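Local coordinates for Vv2_1132 (Vibrio vulnificus CMCP6, PDB 5Y9S), which is a tetrameric LysR-type transcriptional regulator that probably binds promoter DNA through winged helix-turn-helix domains and senses an effector through its regulatory domains, at the interface of chains A and B and the interface of chains A and C. Sequence-based numbering; all coordinates share one arbitrary frame. Chains: chain A/B/C, Vv2_1132.

Contact 1 joins the winged helix-turn-helix domain of chain A to a helix of the regulatory domain of chain B. Contacts 2 and 3 both lie between the regulatory domains of chains A and C, their C-alpha centres about 13 Å apart, and share strand 129-134 of chain A and strand 226-232 of chain C. The C-alpha centre of contact 1 is about 55 Å from that of contact 2 and about 57 Å from that of contact 3, so chain A uses its two ends to hold different partners. The A-C interface is two-fold symmetric; such contacts contribute to holding the four copies together.

Contact 1: the interface of chains A and B. Residues chain A 24-27, 61, 63; chain B 140, 143-144.
B:Asp140 reaches into the start of helix 26-32 of chain A and buries far more surface than its neighbours. Its carboxylate oxygen OD1 accepts a nearly straight hydrogen bond from the backbone N of A:Phe26, 3.1 Å away and 176° at the hydrogen, met on the syn side but somewhat above the carboxylate plane. With CG anti to its own backbone N (chi1 169°), the acid extends from helix 139-147 of chain B to act like an N-cap from another subunit, bonding the first backbone N-H of the helix. A short acid suits this place, since its charge would be favoured by the helix dipole. The same OD1 holds a water at 2.9 Å, which the backbone N of A:Ser27 also binds at 2.8 Å. B:Gln144, its chain bent at chi2, completes the bridge with its amide OE1, 3.3 Å from that water. The methyl CD1 of A:Ile63 packs on B:Asp140 CG at 3.4 Å, the two side chains crossing at about a right angle. B:Asp140 OD2 lies 2.8 Å from A:Asn25 ND2 but well above the amide plane, so no N-H is aimed at it. Farther out, A:Tyr61 offers a ring face to the edge of B:Phe143, CD1 to CD2 4.0 Å and the planes 66° apart. The site docks the first helix of the helix-turn-helix motif onto a neighbour's regulatory domain and so may help fix how the DNA-binding domain is placed within the tetramer.

Contact 2: the interface of chains A and C. Residues chain A 107, 110-111, 132, 134; chain C 232-234, 237.
A:Val132 and C:Thr232 form a parallel beta bridge between strand 129-134 of chain A and strand 226-232 of chain C, beyond which chain C turns through a short loop into helix 235-243, opposite helix 107-112 of chain A. C:Thr232 bonds through its side chain: with OG1 anti to the backbone N (chi1 -167°), the hydroxyl donates to the carbonyl O of A:Val132 over a short 2.5 Å. The two side chains lie side by side and point the same way, and a beta-branched pair suits such strand edges. C:Leu234 buries the most surface here. Its methyl CD1 meets a mostly apolar cluster, 3.8 Å from A:Val111 CG1 and slightly farther from A:Pro134 CG, A:Ala110 CB and A:His107 CD2. The small A:Ala110 lets the leucine tip come close to the helix, while A:Pro134 slides past it in the opposite direction, a rigid ring that keeps its shape in the wall. A:Pro134 CB lies over the centre of the A:His107 ring, on the side of its plane from which the leucine methyl also comes, nearer the rim. On the helix side, C:Ser237 OG, anti to its backbone N, donates to A:Ala110 O at 3.1 Å, with a C=O...OG angle of 146°.

Contact 3: the interface of chains A and C. Residues chain A 128-130; chain C 228-231.
Strand 129-134 of chain A, with A:Leu128 in the loop just before it, runs parallel to strand 226-232 of chain C, and A:Leu130 forms a beta bridge with C:Phe230. A backbone bond beside this bridge comes from the next residue: C:Glu231 N donates to A:Leu130 O at 2.7 Å. Beside the backbone pairing, A:Leu130 and C:Phe230 supply the apolar contact. The phenyl ring, its CG anti to the backbone N (chi1 179°), brings its ring atom CD2 within 4.1 Å of A:Leu130 CB, which stands above the ring plane and beyond its rim, while the leucine methyl CD1 points toward C:Val229 O, 3.8 Å away. Large branched and aromatic groups suit a strand edge, where they may help to shield the inter-subunit bond. A:Asn129 buries more surface here than any other residue of the patch. Its CG is anti to the backbone N (chi1 -175°), which swings the amide across to chain C beside the peptide that joins C:Pro228 to C:Val229. A:Asn129 OD1 sits 3.3 Å from C:Val229 N, a close polar contact rather than an established hydrogen bond, and also 3.3 Å from the carbonyl carbon C of C:Pro228.

Contact 1: the interface of chains A and B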
loop_
_atom_site.group_PDB
_atom_site.type_symbol
_atom_site.label_atom_id
_atom_site.label_comp_id
_atom_site.label_asym_id
_atom_site.label_seq_id
_atom_site.Cartn_x
_atom_site.Cartn_y
_atom_site.Cartn_z
ATOM N N GLY A 24 -14.768 11.505 -19.445
ATOM C CA GLY A 24 -15.720 12.313 -18.680
ATOM C C GLY A 24 -16.824 11.541 -17.983
ATOM O O GLY A 24 -17.939 12.047 -17.823
ATOM N N ASN A 25 -16.532 10.325 -17.539
ATOM C CA ASN A 25 -17.523 9.487 -16.869
ATOM C C ASN A 25 -16.776 8.556 -15.924
ATOM O O ASN A 25 -15.869 7.840 -16.369
ATOM C CB ASN A 25 -18.322 8.695 -17.915
ATOM C CG ASN A 25 -19.418 7.872 -17.310
ATOM O OD1 ASN A 25 -19.218 6.712 -16.945
ATOM N ND2 ASN A 25 -20.601 8.465 -17.208
ATOM N N PHE A 26 -17.122 8.571 -14.634
ATOM C CA PHE A 26 -16.353 7.768 -13.677
ATOM C C PHE A 26 -16.415 6.290 -14.039
ATOM O O PHE A 26 -15.383 5.609 -14.115
ATOM C CB PHE A 26 -16.850 8.002 -12.251
ATOM C CG PHE A 26 -16.216 9.181 -11.604
ATOM C CD1 PHE A 26 -14.958 9.080 -11.047
ATOM C CD2 PHE A 26 -16.845 10.419 -11.602
ATOM C CE1 PHE A 26 -14.351 10.171 -10.491
ATOM C CE2 PHE A 26 -16.252 11.514 -11.021
ATOM C CZ PHE A 26 -14.997 11.397 -10.476
ATOM N N SER A 27 -17.615 5.794 -14.326
ATOM C CA SER A 27 -17.791 4.375 -14.601
ATOM C C SER A 27 -16.988 3.930 -15.816
ATOM O O SER A 27 -16.390 2.850 -15.809
ATOM C CB SER A 27 -19.267 4.056 -14.812
ATOM O OG SER A 27 -19.456 2.652 -14.764
ATOM N N TYR A 61 -21.802 17.648 -16.234
ATOM C CA TYR A 61 -22.129 16.372 -16.864
ATOM C C TYR A 61 -22.002 16.559 -18.367
ATOM O O TYR A 61 -22.770 17.349 -18.954
ATOM C CB TYR A 61 -23.535 15.888 -16.513
ATOM C CG TYR A 61 -23.961 14.664 -17.313
ATOM C CD1 TYR A 61 -23.589 13.379 -16.917
ATOM C CD2 TYR A 61 -24.752 14.794 -18.450
ATOM C CE1 TYR A 61 -23.989 12.250 -17.637
ATOM C CE2 TYR A 61 -25.163 13.673 -19.184
ATOM C CZ TYR A 61 -24.774 12.407 -18.771
ATOM O OH TYR A 61 -25.172 11.304 -19.492
ATOM N N ILE A 63 -18.235 14.970 -16.893
ATOM C CA ILE A 63 -17.248 15.672 -16.084
ATOM C C ILE A 63 -16.219 16.316 -16.993
ATOM O O ILE A 63 -15.758 15.711 -17.968
ATOM C CB ILE A 63 -16.546 14.730 -15.101
ATOM C CG1 ILE A 63 -17.560 13.949 -14.304
ATOM C CG2 ILE A 63 -15.607 15.499 -14.204
ATOM C CD1 ILE A 63 -17.302 12.474 -14.432
ATOM N N ASP B 140 -22.317 13.380 -12.161
ATOM C CA ASP B 140 -22.062 12.145 -12.906
ATOM C C ASP B 140 -22.038 10.940 -11.972
ATOM O O ASP B 140 -22.602 9.880 -12.284
ATOM C CB ASP B 140 -20.741 12.261 -13.680
ATOM C CG ASP B 140 -20.279 10.920 -14.275
ATOM O OD1 ASP B 140 -19.541 10.171 -13.575
ATOM O OD2 ASP B 140 -20.639 10.623 -15.440
ATOM N N PHE B 143 -25.871 10.439 -10.858
ATOM C CA PHE B 143 -26.637 9.789 -11.920
ATOM C C PHE B 143 -26.310 8.303 -11.960
ATOM O O PHE B 143 -27.211 7.462 -12.028
ATOM C CB PHE B 143 -26.345 10.431 -13.283
ATOM C CG PHE B 143 -26.980 11.779 -13.479
ATOM C CD1 PHE B 143 -27.832 12.308 -12.528
ATOM C CD2 PHE B 143 -26.724 12.515 -14.627
ATOM C CE1 PHE B 143 -28.423 13.555 -12.717
ATOM C CE2 PHE B 143 -27.312 13.759 -14.824
ATOM C CZ PHE B 143 -28.160 14.282 -13.872
ATOM N N GLN B 144 -25.017 7.966 -11.874
ATOM C CA GLN B 144 -24.602 6.567 -11.891
ATOM C C GLN B 144 -25.221 5.804 -10.724
ATOM O O GLN B 144 -25.627 4.646 -10.876
ATOM C CB GLN B 144 -23.070 6.475 -11.858
ATOM C CG GLN B 144 -22.503 5.126 -12.262
ATOM C CD GLN B 144 -22.794 4.812 -13.721
ATOM O OE1 GLN B 144 -22.485 5.618 -14.625
ATOM N NE2 GLN B 144 -23.401 3.638 -13.965
HETATM O O HOH W 1 -19.889 7.298 -13.614
#

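Contact 2: the interface of chains A and C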
loop_
_atom_site.group_PDB
_atom_site.type_symbol
_atom_site.label_atom_id
_atom_site.label_comp_id
_atom_site.label_asym_id
_atom_site.label_seq_id
_atom_site.Cartn_x
_atom_site.Cartn_y
_atom_site.Cartn_z
ATOM N N HIS A 107 19.688 -21.612 -7.431
ATOM C CA HIS A 107 21.041 -22.128 -7.231
ATOM C C HIS A 107 21.100 -23.633 -7.452
ATOM O O HIS A 107 21.982 -24.140 -8.162
ATOM C CB HIS A 107 21.529 -21.779 -5.827
ATOM C CG HIS A 107 21.878 -20.331 -5.648
ATOM N ND1 HIS A 107 20.940 -19.322 -5.716
ATOM C CD2 HIS A 107 23.064 -19.723 -5.393
ATOM C CE1 HIS A 107 21.532 -18.158 -5.518
ATOM N NE2 HIS A 107 22.820 -18.373 -5.319
ATOM N N ALA A 110 21.376 -24.274 -11.098
ATOM C CA ALA A 110 22.504 -23.696 -11.814
ATOM C C ALA A 110 23.727 -24.600 -11.812
ATOM O O ALA A 110 24.603 -24.417 -12.661
ATOM C CB ALA A 110 22.883 -22.340 -11.218
ATOM N N VAL A 111 23.824 -25.547 -10.874
ATOM C CA VAL A 111 24.949 -26.468 -10.833
ATOM C C VAL A 111 24.551 -27.894 -11.196
ATOM O O VAL A 111 25.357 -28.611 -11.798
ATOM C CB VAL A 111 25.665 -26.424 -9.455
ATOM C CG1 VAL A 111 25.829 -24.983 -8.966
ATOM C CG2 VAL A 111 24.936 -27.251 -8.398
ATOM N N VAL A 132 24.451 -17.316 -16.799
ATOM C CA VAL A 132 23.519 -17.961 -15.881
ATOM C C VAL A 132 23.620 -17.232 -14.553
ATOM O O VAL A 132 24.652 -17.291 -13.880
ATOM C CB VAL A 132 23.817 -19.457 -15.714
ATOM C CG1 VAL A 132 23.037 -19.994 -14.542
ATOM C CG2 VAL A 132 23.453 -20.229 -16.979
ATOM N N PRO A 134 22.114 -17.241 -10.988
ATOM C CA PRO A 134 21.247 -17.822 -9.964
ATOM C C PRO A 134 20.691 -16.700 -9.115
ATOM O O PRO A 134 21.381 -15.723 -8.813
ATOM C CB PRO A 134 22.189 -18.717 -9.166
ATOM C CG PRO A 134 23.490 -17.995 -9.247
ATOM C CD PRO A 134 23.534 -17.350 -10.618
ATOM N N THR C 232 28.773 -17.114 -15.187
ATOM C CA THR C 232 27.876 -17.332 -14.056
ATOM C C THR C 232 28.574 -16.812 -12.808
ATOM O O THR C 232 29.715 -16.343 -12.861
ATOM C CB THR C 232 27.479 -18.802 -13.894
ATOM O OG1 THR C 232 26.377 -18.892 -12.984
ATOM C CG2 THR C 232 28.648 -19.628 -13.359
ATOM N N THR C 233 27.879 -16.894 -11.681
ATOM C CA THR C 233 28.440 -16.438 -10.420
ATOM C C THR C 233 29.021 -17.566 -9.581
ATOM O O THR C 233 29.735 -17.284 -8.616
ATOM C CB THR C 233 27.372 -15.688 -9.591
ATOM O OG1 THR C 233 26.250 -16.542 -9.340
ATOM C CG2 THR C 233 26.881 -14.442 -10.314
ATOM N N LEU C 234 28.752 -18.827 -9.923
ATOM C CA LEU C 234 29.071 -19.961 -9.055
ATOM C C LEU C 234 30.305 -20.723 -9.529
ATOM O O LEU C 234 30.357 -21.191 -10.675
ATOM C CB LEU C 234 27.884 -20.921 -8.963
ATOM C CG LEU C 234 26.689 -20.304 -8.247
ATOM C CD1 LEU C 234 25.512 -21.256 -8.268
ATOM C CD2 LEU C 234 27.076 -19.941 -6.820
ATOM N N SER C 237 29.424 -24.225 -10.513
ATOM C CA SER C 237 28.843 -24.268 -11.842
ATOM C C SER C 237 29.930 -24.251 -12.907
ATOM O O SER C 237 29.865 -25.013 -13.879
ATOM C CB SER C 237 27.875 -23.092 -12.014
ATOM O OG SER C 237 27.333 -23.051 -13.322
#

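Contact 3: the interface of chains A and C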
loop_
_atom_site.group_PDB
_atom_site.type_symbol
_atom_site.label_atom_id
_atom_site.label_comp_id
_atom_site.label_asym_id
_atom_site.label_seq_id
_atom_site.Cartn_x
_atom_site.Cartn_y
_atom_site.Cartn_z
ATOM N N LEU A 128 26.770 -19.786 -29.119
ATOM C CA LEU A 128 26.075 -18.972 -28.137
ATOM C C LEU A 128 26.952 -18.722 -26.920
ATOM O O LEU A 128 27.911 -19.448 -26.646
ATOM C CB LEU A 128 24.765 -19.630 -27.694
ATOM C CG LEU A 128 23.663 -19.666 -28.745
ATOM C CD1 LEU A 128 22.352 -20.072 -28.113
ATOM C CD2 LEU A 128 23.541 -18.314 -29.399
ATOM N N ASN A 129 26.610 -17.661 -26.203
ATOM C CA ASN A 129 27.194 -17.349 -24.910
ATOM C C ASN A 129 26.075 -17.378 -23.882
ATOM O O ASN A 129 24.995 -16.823 -24.118
ATOM C CB ASN A 129 27.890 -15.985 -24.924
ATOM C CG ASN A 129 28.622 -15.691 -23.625
ATOM O OD1 ASN A 129 29.798 -16.036 -23.468
ATOM N ND2 ASN A 129 27.929 -15.048 -22.687
ATOM N N LEU A 130 26.317 -18.035 -22.756
ATOM C CA LEU A 130 25.297 -18.203 -21.728
ATOM C C LEU A 130 25.753 -17.499 -20.462
ATOM O O LEU A 130 26.828 -17.799 -19.930
ATOM C CB LEU A 130 25.020 -19.682 -21.454
ATOM C CG LEU A 130 24.760 -20.551 -22.678
ATOM C CD1 LEU A 130 26.075 -21.057 -23.249
ATOM C CD2 LEU A 130 23.862 -21.715 -22.314
ATOM N N PRO C 228 35.011 -15.544 -24.515
ATOM C CA PRO C 228 33.881 -15.791 -23.605
ATOM C C PRO C 228 32.903 -16.813 -24.173
ATOM O O PRO C 228 32.470 -16.715 -25.322
ATOM C CB PRO C 228 33.244 -14.405 -23.464
ATOM C CG PRO C 228 34.416 -13.471 -23.617
ATOM C CD PRO C 228 35.326 -14.111 -24.641
ATOM N N VAL C 229 32.555 -17.801 -23.348
ATOM C CA VAL C 229 31.767 -18.939 -23.806
ATOM C C VAL C 229 30.672 -19.261 -22.792
ATOM O O VAL C 229 29.615 -19.789 -23.160
ATOM C CB VAL C 229 32.679 -20.161 -24.071
ATOM C CG1 VAL C 229 32.920 -20.959 -22.798
ATOM C CG2 VAL C 229 32.110 -21.055 -25.171
ATOM N N PHE C 230 30.908 -18.940 -21.514
ATOM C CA PHE C 230 29.964 -19.252 -20.447
ATOM C C PHE C 230 30.283 -18.392 -19.232
ATOM O O PHE C 230 31.444 -18.238 -18.853
ATOM C CB PHE C 230 30.008 -20.736 -20.072
ATOM C CG PHE C 230 29.061 -21.126 -18.949
ATOM C CD1 PHE C 230 29.436 -20.976 -17.615
ATOM C CD2 PHE C 230 27.813 -21.678 -19.225
ATOM C CE1 PHE C 230 28.571 -21.337 -16.582
ATOM C CE2 PHE C 230 26.951 -22.044 -18.199
ATOM C CZ PHE C 230 27.330 -21.872 -16.875
ATOM N N GLU C 231 29.237 -17.871 -18.606
ATOM C CA GLU C 231 29.353 -16.902 -17.533
ATOM C C GLU C 231 28.359 -17.269 -16.438
ATOM O O GLU C 231 27.237 -17.697 -16.727
ATOM C CB GLU C 231 29.078 -15.489 -18.078
ATOM C CG GLU C 231 29.551 -14.327 -17.236
ATOM C CD GLU C 231 28.801 -13.039 -17.576
ATOM O OE1 GLU C 231 29.440 -12.070 -18.034
ATOM O OE2 GLU C 231 27.562 -12.996 -17.389
#